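PDB 6PNR: alpha-glucosidase from [Eubacterium] rectale, which hydrolyses alpha-linked sulfoquinovosides, the sulfosugar units of plant sulfolipids, as a sulfoquinovosidase of glycoside hydrolase family 31. Local coordinates for the 9VH site. Sequence-based numbering; all coordinates share one arbitrary frame.

The 9VH site. Residues 273, 286-287, 289, 318, 388, 390-391, 441, 455, 458, 494, 523. With 9VH ([(3~{S},4~{R},5~{R})-4,5-bis(oxidanyl)piperidin-3-yl]methanesulfonic acid), chain B.
Almost wholly buried, the aza-sugar inhibitor 9VH fills the sulfoquinovose-binding active-site pocket of this family 31 sulfoquinovosidase. Its sulfonate is gripped side-on by Arg286: NH2 gives a nearly straight bond, in the guanidinium plane, to 9VH O2 (2.9 Å, 167° at the hydrogen) and forms a salt bridge. Arg286 NE reaches 9VH O1 at 3.2 Å. A bend at chi3 (60°) turns the guanidinium edge toward the sulfonate. An alanine here would lose both bonds and the paired charge, and would probably weaken selection of a sulfonated sugar. The third oxygen, 9VH O3, takes the in-plane indole N-H of Trp289 NE1 at 3.2 Å; water 2 joins O1 to Tyr494 OH. On the ring, the 9VH O5 hydroxyl, next to the carbon that bears the sulfonate arm, donates to Gln273 OE1 on a lone pair in the carbonyl plane (2.6 Å). His523 NE2 lies 3.0 Å from 9VH O4 and also meets 9VH O5, bridging the two hydroxyls in bonds of undecided direction. Tyr494 lays one ring face under C5, offset toward its rim. The ring nitrogen 9VH N1, placed where a sugar has its anomeric carbon, sits 3.0 Å from OD2 of Asp390, the family's nucleophile; if protonated, it would pair with this carboxylate. Water 3 links N1 to OD2 of Asp458, in the position of the acid/base. Farther out, Tyr318 OH donates to the anti lone pair of Asp390 OD2, and the backbone N of Phe391 meets OD1 from above the carboxylate plane. Arg441 bridges the catalytic pair and would probably favour their charged forms: Asp390 OD1 lies over one guanidinium face, 3.2 Å from NE, and Asp458 OD2 is 3.4 Å from NH1.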
ATOM      1  N   GLN A 273      22.973 -25.187  14.246  1.00 23.52           N
ATOM      2  CA  GLN A 273      22.195 -25.222  13.013  1.00 25.69           C
ATOM      3  C   GLN A 273      23.060 -25.491  11.792  1.00 25.65           C
ATOM      4  O   GLN A 273      22.538 -25.956  10.773  1.00 26.24           O
ATOM      5  CB  GLN A 273      21.416 -23.915  12.821  1.00 24.92           C
ATOM      6  CG  GLN A 273      22.270 -22.670  12.615  1.00 23.69           C
ATOM      7  CD  GLN A 273      21.441 -21.492  12.085  1.00 28.86           C
ATOM      8  OE1 GLN A 273      20.205 -21.533  12.092  1.00 27.91           O
ATOM      9  NE2 GLN A 273      22.114 -20.449  11.629  1.00 27.76           N
ATOM     10  N   ARG A 286      24.312 -18.165   6.356  1.00 27.07           N
ATOM     11  CA  ARG A 286      23.218 -19.118   6.288  1.00 23.35           C
ATOM     12  C   ARG A 286      23.787 -20.542   6.294  1.00 28.62           C
ATOM     13  O   ARG A 286      24.936 -20.769   6.716  1.00 25.79           O
ATOM     14  CB  ARG A 286      22.357 -18.802   5.056  1.00 25.35           C
ATOM     15  CG  ARG A 286      21.995 -17.312   4.952  1.00 25.96           C
ATOM     16  CD  ARG A 286      20.942 -17.035   3.874  1.00 25.04           C
ATOM     17  NE  ARG A 286      19.700 -17.741   4.148  1.00 27.37           N
ATOM     18  CZ  ARG A 286      18.589 -17.625   3.432  1.00 26.76           C
ATOM     19  NH1 ARG A 286      18.552 -16.812   2.385  1.00 28.98           N
ATOM     20  NH2 ARG A 286      17.507 -18.318   3.771  1.00 24.22           N
ATOM     21  N   LEU A 287      22.980 -21.498   5.843  1.00 29.67           N
ATOM     22  CA  LEU A 287      23.246 -22.917   5.998  1.00 26.34           C
ATOM     23  C   LEU A 287      23.279 -23.598   4.639  1.00 27.22           C
ATOM     24  O   LEU A 287      22.649 -23.142   3.683  1.00 28.17           O
ATOM     25  CB  LEU A 287      22.161 -23.590   6.841  1.00 24.76           C
ATOM     26  CG  LEU A 287      21.917 -22.995   8.223  1.00 27.60           C
ATOM     27  CD1 LEU A 287      20.778 -23.733   8.944  1.00 23.56           C
ATOM     28  CD2 LEU A 287      23.229 -23.086   8.981  1.00 28.39           C
ATOM     29  N   TRP A 289      21.829 -26.496   2.580  1.00 27.44           N
ATOM     30  CA  TRP A 289      20.569 -27.249   2.714  1.00 26.07           C
ATOM     31  C   TRP A 289      20.726 -28.648   2.107  1.00 28.51           C
ATOM     32  O   TRP A 289      20.228 -28.976   1.026  1.00 29.05           O
ATOM     33  CB  TRP A 289      19.408 -26.478   2.092  1.00 26.68           C
ATOM     34  CG  TRP A 289      19.092 -25.183   2.818  1.00 25.69           C
ATOM     35  CD1 TRP A 289      19.789 -24.633   3.861  1.00 24.66           C
ATOM     36  CD2 TRP A 289      18.002 -24.294   2.553  1.00 27.51           C
ATOM     37  NE1 TRP A 289      19.205 -23.452   4.246  1.00 26.44           N
ATOM     38  CE2 TRP A 289      18.106 -23.224   3.465  1.00 26.81           C
ATOM     39  CE3 TRP A 289      16.942 -24.302   1.639  1.00 21.60           C
ATOM     40  CZ2 TRP A 289      17.196 -22.182   3.492  1.00 22.55           C
ATOM     41  CZ3 TRP A 289      16.043 -23.257   1.662  1.00 25.77           C
ATOM     42  CH2 TRP A 289      16.173 -22.212   2.588  1.00 24.97           C
ATOM     43  N   TYR A 318      19.112 -29.170  12.562  1.00 24.30           N
ATOM     44  CA  TYR A 318      18.281 -28.328  11.713  1.00 25.32           C
ATOM     45  C   TYR A 318      17.957 -29.098  10.442  1.00 24.30           C
ATOM     46  O   TYR A 318      18.859 -29.689   9.847  1.00 24.59           O
ATOM     47  CB  TYR A 318      19.022 -27.009  11.373  1.00 25.52           C
ATOM     48  CG  TYR A 318      18.288 -26.115  10.393  1.00 21.45           C
ATOM     49  CD1 TYR A 318      18.247 -26.419   9.029  1.00 22.74           C
ATOM     50  CD2 TYR A 318      17.651 -24.954  10.822  1.00 23.57           C
ATOM     51  CE1 TYR A 318      17.574 -25.632   8.141  1.00 24.49           C
ATOM     52  CE2 TYR A 318      16.983 -24.141   9.924  1.00 23.99           C
ATOM     53  CZ  TYR A 318      16.935 -24.497   8.582  1.00 20.06           C
ATOM     54  OH  TYR A 318      16.279 -23.711   7.652  1.00 24.07           O
ATOM     55  N   MET A 388      15.633 -27.735  14.879  1.00 25.03           N
ATOM     56  CA  MET A 388      14.767 -26.762  14.230  1.00 26.07           C
ATOM     57  C   MET A 388      14.213 -27.382  12.955  1.00 26.03           C
ATOM     58  O   MET A 388      14.980 -27.864  12.115  1.00 24.30           O
ATOM     59  CB  MET A 388      15.547 -25.489  13.916  1.00 23.33           C
ATOM     60  CG  MET A 388      14.707 -24.410  13.226  1.00 24.05           C
ATOM     61  SD  MET A 388      15.603 -22.849  12.971  1.00 25.33           S
ATOM     62  CE  MET A 388      15.539 -22.136  14.608  1.00 21.91           C
ATOM     63  N   ASP A 390      12.349 -26.144   9.994  1.00 25.37           N
ATOM     64  CA  ASP A 390      12.194 -24.769   9.569  1.00 24.38           C
ATOM     65  C   ASP A 390      11.361 -24.672   8.294  1.00 25.60           C
ATOM     66  O   ASP A 390      11.077 -25.663   7.619  1.00 27.89           O
ATOM     67  CB  ASP A 390      13.587 -24.174   9.360  1.00 25.08           C
ATOM     68  CG  ASP A 390      13.596 -22.672   9.303  1.00 28.87           C
ATOM     69  OD1 ASP A 390      12.577 -22.000   9.607  1.00 27.92           O
ATOM     70  OD2 ASP A 390      14.663 -22.163   8.950  1.00 27.17           O
ATOM     71  N   PHE A 391      10.968 -23.442   7.980  1.00 26.74           N
ATOM     72  CA  PHE A 391      10.296 -23.079   6.739  1.00 28.26           C
ATOM     73  C   PHE A 391       8.981 -23.824   6.541  1.00 26.48           C
ATOM     74  O   PHE A 391       8.375 -24.296   7.503  1.00 28.36           O
ATOM     75  CB  PHE A 391      11.226 -23.300   5.544  1.00 27.41           C
ATOM     76  CG  PHE A 391      12.323 -22.259   5.425  1.00 27.97           C
ATOM     77  CD1 PHE A 391      12.087 -21.053   4.781  1.00 31.68           C
ATOM     78  CD2 PHE A 391      13.581 -22.489   5.955  1.00 27.64           C
ATOM     79  CE1 PHE A 391      13.099 -20.094   4.654  1.00 31.69           C
ATOM     80  CE2 PHE A 391      14.600 -21.531   5.839  1.00 25.47           C
ATOM     81  CZ  PHE A 391      14.350 -20.333   5.199  1.00 31.67           C
ATOM     82  N   ARG A 441       8.360 -22.920  13.009  1.00 24.58           N
ATOM     83  CA  ARG A 441       7.819 -21.569  12.978  1.00 22.84           C
ATOM     84  C   ARG A 441       6.577 -21.448  12.098  1.00 26.62           C
ATOM     85  O   ARG A 441       5.746 -20.575  12.342  1.00 27.27           O
ATOM     86  CB  ARG A 441       8.884 -20.577  12.482  1.00 24.81           C
ATOM     87  CG  ARG A 441       9.290 -20.776  11.027  1.00 25.67           C
ATOM     88  CD  ARG A 441      10.327 -19.740  10.542  1.00 26.97           C
ATOM     89  NE  ARG A 441      10.403 -19.711   9.083  1.00 27.83           N
ATOM     90  CZ  ARG A 441      11.238 -18.942   8.379  1.00 31.80           C
ATOM     91  NH1 ARG A 441      12.078 -18.117   8.993  1.00 29.79           N
ATOM     92  NH2 ARG A 441      11.218 -18.986   7.054  1.00 32.42           N
ATOM     93  N   TRP A 455       8.103 -22.090  17.691  1.00 22.90           N
ATOM     94  CA  TRP A 455       8.830 -20.893  18.088  1.00 23.28           C
ATOM     95  C   TRP A 455       8.328 -19.744  17.225  1.00 25.09           C
ATOM     96  O   TRP A 455       7.765 -19.949  16.144  1.00 26.98           O
ATOM     97  CB  TRP A 455      10.372 -21.074  18.043  1.00 25.08           C
ATOM     98  CG  TRP A 455      11.141 -20.519  16.857  1.00 23.81           C
ATOM     99  CD1 TRP A 455      11.795 -19.314  16.787  1.00 21.74           C
ATOM    100  CD2 TRP A 455      11.402 -21.187  15.612  1.00 23.61           C
ATOM    101  NE1 TRP A 455      12.416 -19.185  15.570  1.00 24.99           N
ATOM    102  CE2 TRP A 455      12.190 -20.317  14.827  1.00 25.01           C
ATOM    103  CE3 TRP A 455      11.044 -22.440  15.085  1.00 26.22           C
ATOM    104  CZ2 TRP A 455      12.614 -20.648  13.534  1.00 24.08           C
ATOM    105  CZ3 TRP A 455      11.464 -22.772  13.811  1.00 23.64           C
ATOM    106  CH2 TRP A 455      12.240 -21.872  13.042  1.00 24.81           C
ATOM    107  N   ASP A 458      11.376 -15.520  13.049  1.00 22.51           N
ATOM    108  CA  ASP A 458      12.406 -14.486  13.049  1.00 26.22           C
ATOM    109  C   ASP A 458      11.838 -13.163  13.559  1.00 27.37           C
ATOM    110  O   ASP A 458      10.957 -12.581  12.920  1.00 30.24           O
ATOM    111  CB  ASP A 458      12.944 -14.251  11.636  1.00 28.91           C
ATOM    112  CG  ASP A 458      13.562 -15.484  10.997  1.00 27.89           C
ATOM    113  OD1 ASP A 458      13.731 -16.522  11.673  1.00 31.86           O
ATOM    114  OD2 ASP A 458      13.907 -15.376   9.794  1.00 27.30           O
ATOM    115  N   TYR A 494      16.563 -12.476  15.824  1.00 22.56           N
ATOM    116  CA  TYR A 494      17.294 -13.091  14.726  1.00 23.20           C
ATOM    117  C   TYR A 494      17.793 -12.060  13.717  1.00 25.82           C
ATOM    118  O   TYR A 494      18.989 -12.031  13.427  1.00 22.78           O
ATOM    119  CB  TYR A 494      16.438 -14.135  14.003  1.00 24.37           C
ATOM    120  CG  TYR A 494      17.150 -14.718  12.787  1.00 21.95           C
ATOM    121  CD1 TYR A 494      18.115 -15.717  12.932  1.00 25.55           C
ATOM    122  CD2 TYR A 494      16.860 -14.264  11.498  1.00 24.42           C
ATOM    123  CE1 TYR A 494      18.771 -16.247  11.826  1.00 26.50           C
ATOM    124  CE2 TYR A 494      17.497 -14.797  10.381  1.00 24.71           C
ATOM    125  CZ  TYR A 494      18.465 -15.780  10.556  1.00 24.39           C
ATOM    126  OH  TYR A 494      19.117 -16.295   9.460  1.00 25.15           O
ATOM    127  N   HIS A 523      20.393 -17.794  19.843  1.00 25.65           N
ATOM    128  CA  HIS A 523      20.575 -17.882  18.398  1.00 24.54           C
ATOM    129  C   HIS A 523      21.616 -16.848  18.010  1.00 25.53           C
ATOM    130  O   HIS A 523      21.526 -15.699  18.446  1.00 23.81           O
ATOM    131  CB  HIS A 523      19.238 -17.622  17.675  1.00 26.58           C
ATOM    132  CG  HIS A 523      19.201 -18.062  16.243  1.00 27.51           C
ATOM    133  ND1 HIS A 523      20.313 -18.055  15.425  1.00 27.26           N
ATOM    134  CD2 HIS A 523      18.169 -18.490  15.471  1.00 22.69           C
ATOM    135  CE1 HIS A 523      19.973 -18.480  14.218  1.00 24.66           C
ATOM    136  NE2 HIS A 523      18.677 -18.749  14.219  1.00 23.24           N
TER
HETATM  137  O1  9VH B 701      19.927 -18.990   7.061  1.00 27.86           O
HETATM  138  S1  9VH B 701      19.166 -20.214   6.883  1.00 26.85           S
HETATM  139  O2  9VH B 701      17.993 -19.960   6.082  1.00 27.71           O
HETATM  140  O3  9VH B 701      20.002 -21.286   6.403  1.00 25.35           O
HETATM  141  C1  9VH B 701      18.632 -20.651   8.514  1.00 24.09           C
HETATM  142  C2  9VH B 701      17.654 -19.657   9.154  1.00 25.00           C
HETATM  143  C3  9VH B 701      16.296 -19.841   8.494  1.00 30.34           C
HETATM  144  N1  9VH B 701      15.144 -19.211   9.138  1.00 27.13           N
HETATM  145  C4  9VH B 701      15.067 -19.520  10.566  1.00 22.44           C
HETATM  146  C5  9VH B 701      16.364 -19.128  11.255  1.00 25.66           C
HETATM  147  O4  9VH B 701      16.242 -19.438  12.642  1.00 26.17           O
HETATM  148  C6  9VH B 701      17.532 -19.901  10.658  1.00 24.40           C
HETATM  149  O5  9VH B 701      18.749 -19.548  11.309  1.00 25.73           O
HETATM  150  O   HOH W   1      14.574 -17.792  13.877  1.00 23.00           O
HETATM  151  O   HOH W   2      21.148 -17.922   9.565  1.00 29.65           O
HETATM  152  O   HOH W   3      15.124 -16.854   8.269  1.00 34.34           O